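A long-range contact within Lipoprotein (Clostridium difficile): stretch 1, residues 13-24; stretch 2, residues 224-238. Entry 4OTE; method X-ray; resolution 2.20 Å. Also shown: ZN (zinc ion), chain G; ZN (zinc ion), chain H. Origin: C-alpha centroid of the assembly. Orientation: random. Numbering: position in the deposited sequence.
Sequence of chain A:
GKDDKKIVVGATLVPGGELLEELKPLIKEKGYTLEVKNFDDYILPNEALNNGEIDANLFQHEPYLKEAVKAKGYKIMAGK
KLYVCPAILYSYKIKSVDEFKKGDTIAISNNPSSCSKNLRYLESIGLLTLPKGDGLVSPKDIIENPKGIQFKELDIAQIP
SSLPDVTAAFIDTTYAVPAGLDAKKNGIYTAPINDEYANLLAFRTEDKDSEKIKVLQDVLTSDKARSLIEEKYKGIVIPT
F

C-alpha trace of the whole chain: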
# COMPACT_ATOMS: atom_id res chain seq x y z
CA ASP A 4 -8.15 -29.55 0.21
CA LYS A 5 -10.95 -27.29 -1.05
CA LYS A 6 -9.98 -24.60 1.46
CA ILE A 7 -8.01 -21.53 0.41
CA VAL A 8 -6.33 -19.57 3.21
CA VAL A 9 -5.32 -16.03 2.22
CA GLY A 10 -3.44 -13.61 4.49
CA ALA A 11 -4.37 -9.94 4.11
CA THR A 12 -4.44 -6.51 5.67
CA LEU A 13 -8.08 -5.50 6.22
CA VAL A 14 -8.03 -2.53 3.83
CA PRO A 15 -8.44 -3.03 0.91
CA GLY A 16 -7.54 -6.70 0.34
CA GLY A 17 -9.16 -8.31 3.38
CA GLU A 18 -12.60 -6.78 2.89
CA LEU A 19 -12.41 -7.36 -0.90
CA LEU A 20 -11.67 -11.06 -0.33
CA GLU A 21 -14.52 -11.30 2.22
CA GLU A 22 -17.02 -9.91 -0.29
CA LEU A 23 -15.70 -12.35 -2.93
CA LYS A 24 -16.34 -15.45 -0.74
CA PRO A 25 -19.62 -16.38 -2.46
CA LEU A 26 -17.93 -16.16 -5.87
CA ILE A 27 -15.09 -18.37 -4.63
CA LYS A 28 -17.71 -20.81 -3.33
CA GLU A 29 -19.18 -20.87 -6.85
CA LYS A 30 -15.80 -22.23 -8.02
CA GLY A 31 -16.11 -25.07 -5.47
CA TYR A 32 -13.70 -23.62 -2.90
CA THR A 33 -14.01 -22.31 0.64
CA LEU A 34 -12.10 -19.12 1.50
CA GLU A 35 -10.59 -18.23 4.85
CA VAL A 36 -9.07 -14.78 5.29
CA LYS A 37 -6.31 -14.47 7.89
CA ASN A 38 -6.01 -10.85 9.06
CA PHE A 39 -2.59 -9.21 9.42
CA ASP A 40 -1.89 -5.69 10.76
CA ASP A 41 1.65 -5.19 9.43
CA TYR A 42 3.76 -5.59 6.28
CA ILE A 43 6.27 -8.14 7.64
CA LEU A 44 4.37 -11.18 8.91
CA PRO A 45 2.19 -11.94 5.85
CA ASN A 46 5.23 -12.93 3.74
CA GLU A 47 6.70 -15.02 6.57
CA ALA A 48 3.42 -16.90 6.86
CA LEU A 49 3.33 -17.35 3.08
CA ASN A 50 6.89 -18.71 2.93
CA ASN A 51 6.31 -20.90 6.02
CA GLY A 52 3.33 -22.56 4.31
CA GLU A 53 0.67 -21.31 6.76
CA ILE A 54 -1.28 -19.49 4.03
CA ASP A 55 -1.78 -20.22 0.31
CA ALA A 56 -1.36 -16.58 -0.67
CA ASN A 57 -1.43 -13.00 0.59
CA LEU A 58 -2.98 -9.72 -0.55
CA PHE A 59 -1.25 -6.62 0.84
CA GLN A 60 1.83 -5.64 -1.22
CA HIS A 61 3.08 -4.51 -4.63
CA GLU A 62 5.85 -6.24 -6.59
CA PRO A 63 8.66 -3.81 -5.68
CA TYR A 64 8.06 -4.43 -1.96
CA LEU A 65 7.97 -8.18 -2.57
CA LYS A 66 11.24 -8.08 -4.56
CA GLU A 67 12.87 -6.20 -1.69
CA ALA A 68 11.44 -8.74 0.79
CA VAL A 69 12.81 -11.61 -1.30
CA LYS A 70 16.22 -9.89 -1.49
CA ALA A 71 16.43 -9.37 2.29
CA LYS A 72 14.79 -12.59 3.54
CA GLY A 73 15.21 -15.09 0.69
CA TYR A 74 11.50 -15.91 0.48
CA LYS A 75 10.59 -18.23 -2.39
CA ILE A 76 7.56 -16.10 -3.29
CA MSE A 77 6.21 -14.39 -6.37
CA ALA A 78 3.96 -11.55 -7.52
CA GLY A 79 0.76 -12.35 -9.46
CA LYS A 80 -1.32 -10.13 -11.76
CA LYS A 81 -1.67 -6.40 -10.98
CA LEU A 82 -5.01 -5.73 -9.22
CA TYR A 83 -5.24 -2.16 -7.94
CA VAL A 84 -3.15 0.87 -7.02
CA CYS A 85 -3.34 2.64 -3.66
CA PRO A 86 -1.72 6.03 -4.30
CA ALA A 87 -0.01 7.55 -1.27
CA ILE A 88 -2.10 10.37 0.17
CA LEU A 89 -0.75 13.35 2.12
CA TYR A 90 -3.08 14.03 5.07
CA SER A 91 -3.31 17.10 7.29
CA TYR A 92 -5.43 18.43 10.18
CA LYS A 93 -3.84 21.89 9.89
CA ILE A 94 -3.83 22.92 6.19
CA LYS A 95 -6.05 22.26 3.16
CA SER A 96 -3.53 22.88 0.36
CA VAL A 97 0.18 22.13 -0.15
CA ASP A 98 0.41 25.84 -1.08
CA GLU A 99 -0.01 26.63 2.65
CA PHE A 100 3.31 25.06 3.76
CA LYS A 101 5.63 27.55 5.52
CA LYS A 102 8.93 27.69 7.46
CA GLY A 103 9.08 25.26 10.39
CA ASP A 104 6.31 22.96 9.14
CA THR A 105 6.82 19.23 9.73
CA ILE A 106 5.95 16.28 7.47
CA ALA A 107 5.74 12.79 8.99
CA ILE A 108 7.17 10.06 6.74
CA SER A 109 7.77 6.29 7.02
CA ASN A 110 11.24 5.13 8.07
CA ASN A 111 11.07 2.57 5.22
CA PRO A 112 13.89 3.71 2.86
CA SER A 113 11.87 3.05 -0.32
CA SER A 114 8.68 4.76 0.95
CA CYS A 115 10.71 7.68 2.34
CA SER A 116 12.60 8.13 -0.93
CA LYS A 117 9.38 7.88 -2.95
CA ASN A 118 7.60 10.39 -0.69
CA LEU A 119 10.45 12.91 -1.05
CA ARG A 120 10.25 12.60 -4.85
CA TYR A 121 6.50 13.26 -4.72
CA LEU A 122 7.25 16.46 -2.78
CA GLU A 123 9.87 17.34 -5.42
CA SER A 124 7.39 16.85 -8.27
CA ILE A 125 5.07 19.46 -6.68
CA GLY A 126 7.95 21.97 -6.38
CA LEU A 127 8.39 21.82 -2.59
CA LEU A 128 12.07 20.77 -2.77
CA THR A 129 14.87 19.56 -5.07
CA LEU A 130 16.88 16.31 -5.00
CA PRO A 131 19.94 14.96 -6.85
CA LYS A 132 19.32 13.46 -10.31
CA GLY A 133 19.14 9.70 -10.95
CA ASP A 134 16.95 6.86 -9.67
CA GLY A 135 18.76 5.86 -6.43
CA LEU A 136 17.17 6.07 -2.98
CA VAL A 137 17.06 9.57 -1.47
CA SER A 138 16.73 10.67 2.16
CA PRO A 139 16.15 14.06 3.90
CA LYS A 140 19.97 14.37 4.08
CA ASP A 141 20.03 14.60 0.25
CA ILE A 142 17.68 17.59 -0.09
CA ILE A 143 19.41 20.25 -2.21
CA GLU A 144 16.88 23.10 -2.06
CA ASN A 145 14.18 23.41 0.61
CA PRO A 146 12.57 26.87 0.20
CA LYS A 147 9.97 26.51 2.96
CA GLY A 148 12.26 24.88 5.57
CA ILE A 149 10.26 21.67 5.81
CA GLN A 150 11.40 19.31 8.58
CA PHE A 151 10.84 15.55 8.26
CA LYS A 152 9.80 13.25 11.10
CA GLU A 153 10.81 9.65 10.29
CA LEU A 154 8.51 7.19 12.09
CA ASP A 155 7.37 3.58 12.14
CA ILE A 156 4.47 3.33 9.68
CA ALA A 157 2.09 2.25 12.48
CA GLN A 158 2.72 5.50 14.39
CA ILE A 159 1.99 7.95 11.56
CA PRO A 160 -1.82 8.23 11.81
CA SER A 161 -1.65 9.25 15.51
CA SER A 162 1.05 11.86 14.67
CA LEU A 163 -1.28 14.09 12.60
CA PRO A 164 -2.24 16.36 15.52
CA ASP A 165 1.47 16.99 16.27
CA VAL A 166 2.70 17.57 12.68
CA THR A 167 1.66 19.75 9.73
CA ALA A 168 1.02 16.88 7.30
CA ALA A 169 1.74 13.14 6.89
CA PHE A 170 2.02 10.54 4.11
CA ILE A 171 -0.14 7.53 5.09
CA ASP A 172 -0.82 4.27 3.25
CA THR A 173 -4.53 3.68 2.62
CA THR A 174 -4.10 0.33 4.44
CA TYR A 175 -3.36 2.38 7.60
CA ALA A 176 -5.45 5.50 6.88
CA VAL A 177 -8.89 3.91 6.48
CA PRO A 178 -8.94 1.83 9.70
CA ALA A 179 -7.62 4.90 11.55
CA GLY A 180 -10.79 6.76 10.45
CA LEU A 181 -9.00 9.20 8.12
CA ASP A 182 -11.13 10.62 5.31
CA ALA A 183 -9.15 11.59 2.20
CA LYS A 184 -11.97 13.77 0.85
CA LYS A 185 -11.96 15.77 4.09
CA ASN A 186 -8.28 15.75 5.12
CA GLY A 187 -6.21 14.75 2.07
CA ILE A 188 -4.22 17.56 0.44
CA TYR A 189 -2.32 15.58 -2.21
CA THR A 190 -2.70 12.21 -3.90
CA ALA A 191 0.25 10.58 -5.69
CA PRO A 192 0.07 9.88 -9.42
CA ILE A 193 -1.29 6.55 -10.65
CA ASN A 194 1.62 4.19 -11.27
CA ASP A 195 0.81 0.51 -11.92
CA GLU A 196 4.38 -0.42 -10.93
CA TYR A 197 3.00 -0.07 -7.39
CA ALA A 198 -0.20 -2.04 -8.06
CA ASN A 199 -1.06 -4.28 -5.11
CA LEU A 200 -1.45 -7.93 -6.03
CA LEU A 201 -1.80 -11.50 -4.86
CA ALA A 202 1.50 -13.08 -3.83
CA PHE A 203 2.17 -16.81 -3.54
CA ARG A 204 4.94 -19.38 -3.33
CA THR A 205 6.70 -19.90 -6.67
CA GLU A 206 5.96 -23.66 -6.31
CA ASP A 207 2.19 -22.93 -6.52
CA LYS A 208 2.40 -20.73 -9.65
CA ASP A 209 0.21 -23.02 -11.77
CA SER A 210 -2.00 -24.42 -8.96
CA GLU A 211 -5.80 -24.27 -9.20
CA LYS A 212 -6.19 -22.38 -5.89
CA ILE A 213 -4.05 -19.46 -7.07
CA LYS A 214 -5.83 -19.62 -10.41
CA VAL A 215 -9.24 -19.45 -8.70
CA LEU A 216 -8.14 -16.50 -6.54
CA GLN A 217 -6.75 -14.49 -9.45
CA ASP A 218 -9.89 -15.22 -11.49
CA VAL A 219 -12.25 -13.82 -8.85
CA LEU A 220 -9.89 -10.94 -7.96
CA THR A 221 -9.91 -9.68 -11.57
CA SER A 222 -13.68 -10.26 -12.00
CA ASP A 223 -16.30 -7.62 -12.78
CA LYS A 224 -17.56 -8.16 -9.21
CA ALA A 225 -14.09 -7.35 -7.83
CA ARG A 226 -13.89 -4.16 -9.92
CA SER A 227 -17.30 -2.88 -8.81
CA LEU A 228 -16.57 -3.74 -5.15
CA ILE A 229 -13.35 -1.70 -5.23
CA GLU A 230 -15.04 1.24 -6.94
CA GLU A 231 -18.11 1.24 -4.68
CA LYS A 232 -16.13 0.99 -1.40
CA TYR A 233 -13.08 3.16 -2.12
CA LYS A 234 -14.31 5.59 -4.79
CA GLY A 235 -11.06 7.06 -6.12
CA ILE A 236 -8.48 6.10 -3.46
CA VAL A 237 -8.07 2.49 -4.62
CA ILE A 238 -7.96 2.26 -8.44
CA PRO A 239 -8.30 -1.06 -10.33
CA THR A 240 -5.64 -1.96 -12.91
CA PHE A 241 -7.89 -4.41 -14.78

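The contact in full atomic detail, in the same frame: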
# COMPACT_ATOMS: atom_id res chain seq x y z
N LEU A 13 -6.64 -5.71 6.37
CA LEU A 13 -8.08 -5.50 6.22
C LEU A 13 -8.41 -4.64 5.00
O LEU A 13 -9.25 -5.01 4.18
CB LEU A 13 -8.68 -4.87 7.47
CG LEU A 13 -10.21 -4.71 7.47
CD1 LEU A 13 -10.92 -6.04 7.22
CD2 LEU A 13 -10.67 -4.09 8.78
N VAL A 14 -7.73 -3.50 4.88
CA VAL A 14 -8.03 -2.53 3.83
C VAL A 14 -6.87 -2.46 2.83
O VAL A 14 -5.74 -2.22 3.22
CB VAL A 14 -8.28 -1.13 4.41
CG1 VAL A 14 -8.47 -0.11 3.30
CG2 VAL A 14 -9.49 -1.17 5.34
N PRO A 15 -7.16 -2.66 1.53
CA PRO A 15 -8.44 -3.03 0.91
C PRO A 15 -8.62 -4.53 0.67
O PRO A 15 -9.73 -4.98 0.40
CB PRO A 15 -8.40 -2.29 -0.43
CG PRO A 15 -6.96 -2.13 -0.75
CD PRO A 15 -6.14 -2.36 0.50
N GLY A 16 -7.54 -5.30 0.77
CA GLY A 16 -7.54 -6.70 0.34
C GLY A 16 -8.41 -7.63 1.16
O GLY A 16 -9.08 -8.51 0.61
N GLY A 17 -8.39 -7.46 2.48
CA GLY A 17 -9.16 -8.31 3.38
C GLY A 17 -10.65 -8.24 3.12
O GLY A 17 -11.31 -9.26 2.93
N GLU A 18 -11.18 -7.01 3.09
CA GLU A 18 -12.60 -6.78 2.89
C GLU A 18 -13.04 -7.13 1.46
O GLU A 18 -14.16 -7.59 1.25
CB GLU A 18 -12.96 -5.33 3.26
CG GLU A 18 -14.36 -4.84 2.90
CD GLU A 18 -15.50 -5.69 3.45
OE1 GLU A 18 -15.28 -6.51 4.36
OE2 GLU A 18 -16.64 -5.53 2.96
N LEU A 19 -12.15 -6.93 0.48
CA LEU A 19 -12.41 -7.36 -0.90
C LEU A 19 -12.56 -8.88 -0.96
O LEU A 19 -13.53 -9.39 -1.52
CB LEU A 19 -11.30 -6.89 -1.84
CG LEU A 19 -11.30 -7.43 -3.27
CD1 LEU A 19 -12.62 -7.13 -3.97
CD2 LEU A 19 -10.13 -6.88 -4.07
N LEU A 20 -11.60 -9.60 -0.38
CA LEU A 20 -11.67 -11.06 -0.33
C LEU A 20 -12.94 -11.55 0.37
O LEU A 20 -13.58 -12.49 -0.11
CB LEU A 20 -10.44 -11.64 0.38
CG LEU A 20 -9.12 -11.61 -0.41
CD1 LEU A 20 -7.93 -11.83 0.52
CD2 LEU A 20 -9.12 -12.64 -1.53
N GLU A 21 -13.32 -10.91 1.47
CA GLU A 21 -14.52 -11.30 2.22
C GLU A 21 -15.77 -11.20 1.35
O GLU A 21 -16.61 -12.09 1.37
CB GLU A 21 -14.71 -10.42 3.47
CG GLU A 21 -13.71 -10.66 4.60
CD GLU A 21 -13.91 -11.96 5.35
OE1 GLU A 21 -14.84 -12.72 5.03
OE2 GLU A 21 -13.13 -12.23 6.30
N GLU A 22 -15.87 -10.11 0.59
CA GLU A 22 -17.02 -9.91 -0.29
C GLU A 22 -16.99 -10.80 -1.53
O GLU A 22 -17.99 -10.93 -2.22
CB GLU A 22 -17.13 -8.44 -0.69
CG GLU A 22 -17.45 -7.50 0.47
CD GLU A 22 -18.86 -7.69 1.02
OE1 GLU A 22 -19.71 -8.28 0.33
OE2 GLU A 22 -19.13 -7.25 2.16
N LEU A 23 -15.84 -11.41 -1.82
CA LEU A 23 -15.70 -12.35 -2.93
C LEU A 23 -15.87 -13.82 -2.53
O LEU A 23 -15.78 -14.70 -3.38
CB LEU A 23 -14.33 -12.17 -3.61
CG LEU A 23 -14.17 -10.89 -4.43
CD1 LEU A 23 -12.71 -10.66 -4.78
CD2 LEU A 23 -15.02 -10.95 -5.69
N LYS A 24 -16.12 -14.08 -1.25
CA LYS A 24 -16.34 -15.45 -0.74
C LYS A 24 -17.38 -16.24 -1.53
O LYS A 24 -17.11 -17.36 -1.94
CB LYS A 24 -16.79 -15.44 0.72
CG LYS A 24 -15.70 -15.68 1.74
CD LYS A 24 -16.35 -15.75 3.11
CE LYS A 24 -15.32 -15.82 4.22
NZ LYS A 24 -15.99 -15.69 5.54
N LYS A 224 -17.12 -8.34 -10.59
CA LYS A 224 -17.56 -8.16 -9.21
C LYS A 224 -16.47 -7.49 -8.36
O LYS A 224 -16.75 -6.58 -7.57
CB LYS A 224 -17.96 -9.51 -8.60
CG LYS A 224 -18.42 -9.47 -7.15
CD LYS A 224 -19.61 -8.55 -6.96
CE LYS A 224 -20.15 -8.60 -5.54
NZ LYS A 224 -21.23 -7.60 -5.34
N ALA A 225 -15.22 -7.93 -8.54
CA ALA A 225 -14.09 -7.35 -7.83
C ALA A 225 -13.89 -5.88 -8.18
O ALA A 225 -13.59 -5.06 -7.29
CB ALA A 225 -12.82 -8.14 -8.13
N ARG A 226 -14.06 -5.54 -9.46
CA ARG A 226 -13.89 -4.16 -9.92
C ARG A 226 -14.95 -3.26 -9.30
O ARG A 226 -14.62 -2.20 -8.77
CB ARG A 226 -13.95 -4.06 -11.45
CG ARG A 226 -13.50 -2.70 -11.97
CD ARG A 226 -13.70 -2.54 -13.47
NE ARG A 226 -12.93 -3.52 -14.24
CZ ARG A 226 -13.43 -4.56 -14.91
NH1 ARG A 226 -14.74 -4.81 -14.93
NH2 ARG A 226 -12.61 -5.37 -15.57
N SER A 227 -16.21 -3.68 -9.36
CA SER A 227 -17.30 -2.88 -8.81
C SER A 227 -17.21 -2.75 -7.29
O SER A 227 -17.51 -1.69 -6.74
CB SER A 227 -18.67 -3.43 -9.24
OG SER A 227 -18.86 -4.74 -8.75
N LEU A 228 -16.77 -3.81 -6.60
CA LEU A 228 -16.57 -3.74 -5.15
C LEU A 228 -15.53 -2.69 -4.77
O LEU A 228 -15.73 -1.92 -3.83
CB LEU A 228 -16.13 -5.10 -4.59
CG LEU A 228 -17.20 -6.18 -4.44
CD1 LEU A 228 -16.53 -7.52 -4.19
CD2 LEU A 228 -18.19 -5.84 -3.35
N ILE A 229 -14.41 -2.68 -5.48
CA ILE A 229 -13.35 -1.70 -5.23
C ILE A 229 -13.87 -0.28 -5.46
O ILE A 229 -13.67 0.60 -4.63
CB ILE A 229 -12.12 -1.93 -6.13
CG1 ILE A 229 -11.38 -3.20 -5.69
CG2 ILE A 229 -11.18 -0.73 -6.10
CD1 ILE A 229 -10.50 -3.79 -6.77
N GLU A 230 -14.54 -0.08 -6.59
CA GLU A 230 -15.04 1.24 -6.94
C GLU A 230 -16.12 1.73 -5.98
O GLU A 230 -16.12 2.90 -5.60
CB GLU A 230 -15.55 1.26 -8.38
CG GLU A 230 -14.43 1.18 -9.40
CD GLU A 230 -14.91 1.37 -10.82
OE1 GLU A 230 -15.48 0.43 -11.40
OE2 GLU A 230 -14.70 2.48 -11.36
N GLU A 231 -17.02 0.84 -5.57
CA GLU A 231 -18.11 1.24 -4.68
C GLU A 231 -17.62 1.55 -3.25
O GLU A 231 -18.11 2.47 -2.62
CB GLU A 231 -19.25 0.20 -4.67
CG GLU A 231 -19.20 -0.87 -3.59
CD GLU A 231 -20.26 -1.96 -3.77
OE1 GLU A 231 -20.86 -2.04 -4.86
OE2 GLU A 231 -20.49 -2.74 -2.82
N LYS A 232 -16.63 0.80 -2.76
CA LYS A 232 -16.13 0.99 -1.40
C LYS A 232 -15.09 2.10 -1.26
O LYS A 232 -15.08 2.81 -0.25
CB LYS A 232 -15.56 -0.32 -0.85
CG LYS A 232 -16.59 -1.40 -0.61
CD LYS A 232 -15.94 -2.68 -0.12
CE LYS A 232 -16.96 -3.75 0.21
NZ LYS A 232 -17.59 -3.53 1.54
N TYR A 233 -14.22 2.25 -2.25
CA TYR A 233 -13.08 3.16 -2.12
C TYR A 233 -13.16 4.41 -2.99
O TYR A 233 -12.45 5.38 -2.73
CB TYR A 233 -11.79 2.38 -2.33
CG TYR A 233 -11.65 1.29 -1.31
CD1 TYR A 233 -11.48 1.59 0.03
CD2 TYR A 233 -11.75 -0.05 -1.67
CE1 TYR A 233 -11.38 0.60 0.99
CE2 TYR A 233 -11.65 -1.06 -0.72
CZ TYR A 233 -11.47 -0.72 0.61
OH TYR A 233 -11.37 -1.70 1.57
N LYS A 234 -14.02 4.40 -4.00
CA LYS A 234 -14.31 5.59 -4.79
C LYS A 234 -13.10 6.53 -4.90
O LYS A 234 -13.03 7.54 -4.20
CB LYS A 234 -15.49 6.35 -4.18
N GLY A 235 -12.15 6.17 -5.76
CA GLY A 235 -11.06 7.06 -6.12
C GLY A 235 -9.72 6.83 -5.43
O GLY A 235 -8.69 7.13 -6.02
N ILE A 236 -9.74 6.30 -4.21
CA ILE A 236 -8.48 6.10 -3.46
C ILE A 236 -7.83 4.73 -3.69
O ILE A 236 -6.64 4.57 -3.46
CB ILE A 236 -8.64 6.37 -1.94
CG1 ILE A 236 -9.53 5.33 -1.25
CG2 ILE A 236 -9.20 7.77 -1.71
CD1 ILE A 236 -9.46 5.39 0.26
N VAL A 237 -8.62 3.76 -4.14
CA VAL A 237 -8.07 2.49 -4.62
C VAL A 237 -8.54 2.33 -6.07
O VAL A 237 -9.74 2.27 -6.31
CB VAL A 237 -8.53 1.29 -3.77
CG1 VAL A 237 -7.91 -0.01 -4.27
CG2 VAL A 237 -8.18 1.52 -2.30
N ILE A 238 -7.61 2.27 -7.01
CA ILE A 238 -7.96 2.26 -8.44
C ILE A 238 -7.58 0.92 -9.08
O ILE A 238 -6.41 0.55 -9.08
CB ILE A 238 -7.26 3.39 -9.22
CG1 ILE A 238 -7.57 4.76 -8.59
CG2 ILE A 238 -7.69 3.37 -10.69
CD1 ILE A 238 -6.62 5.16 -7.49
ZN ZN G . -18.00 -6.84 3.81
ZN ZN H . -13.68 -13.82 7.42

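How does the start of stretch 2 meet its partner? The two helices cross at 130° between their N-to-C directions, so K224 lies against L23, and A225 against L23 and L19. K224 points toward stretch 1, and its aliphatic CG packs 4.0 Å from L23 CD2, while its amine runs on to the surface. A225 is buried; its small CB lies 4.2 Å from L23 CD1 and 4.3 Å from L19 CD1, so a methyl group fits where two leucines converge.

What fills the middle of the contact? L228 points toward stretch 1 and brings CD1 within 3.7 Å of E22 CB, 3.9 Å of L19 CD1 and 4.0 Å of L23 CD2. I229 starts sideways, but its end comes nearer, placing CD1 4.1 Å from L19 CD2. These are carbon-carbon contacts; L19, L23, L228 and I229 are buried and apolar, and E22 contributes its CB.

Where does charge enter? K232 points toward stretch 1, its CE 3.8 Å from E22 CG, and chi4 near -79° turns the amine to E18. K232 NZ donates a hydrogen bond to E18 OE2 at 2.6 Å, part of a salt bridge. E18 OE2 also binds the zinc ion ZN of chain G at 2.1 Å, and E22 OE2 binds the same ion at 2.0 Å, so the lysine adds a second positive partner to an oxygen already holding metal.

How is the far end closed? The Y233 ring meets V14 and P15 obliquely, with CE1 3.8 Å from V14 CG1 and CE2 3.5 Å from P15 CB; its OH lies 3.3 Å from P15 CA. P15, which follows a cis peptide bond, also meets the chain beyond the helix: its CG lies 4.1 Å from CG2 of buried V237.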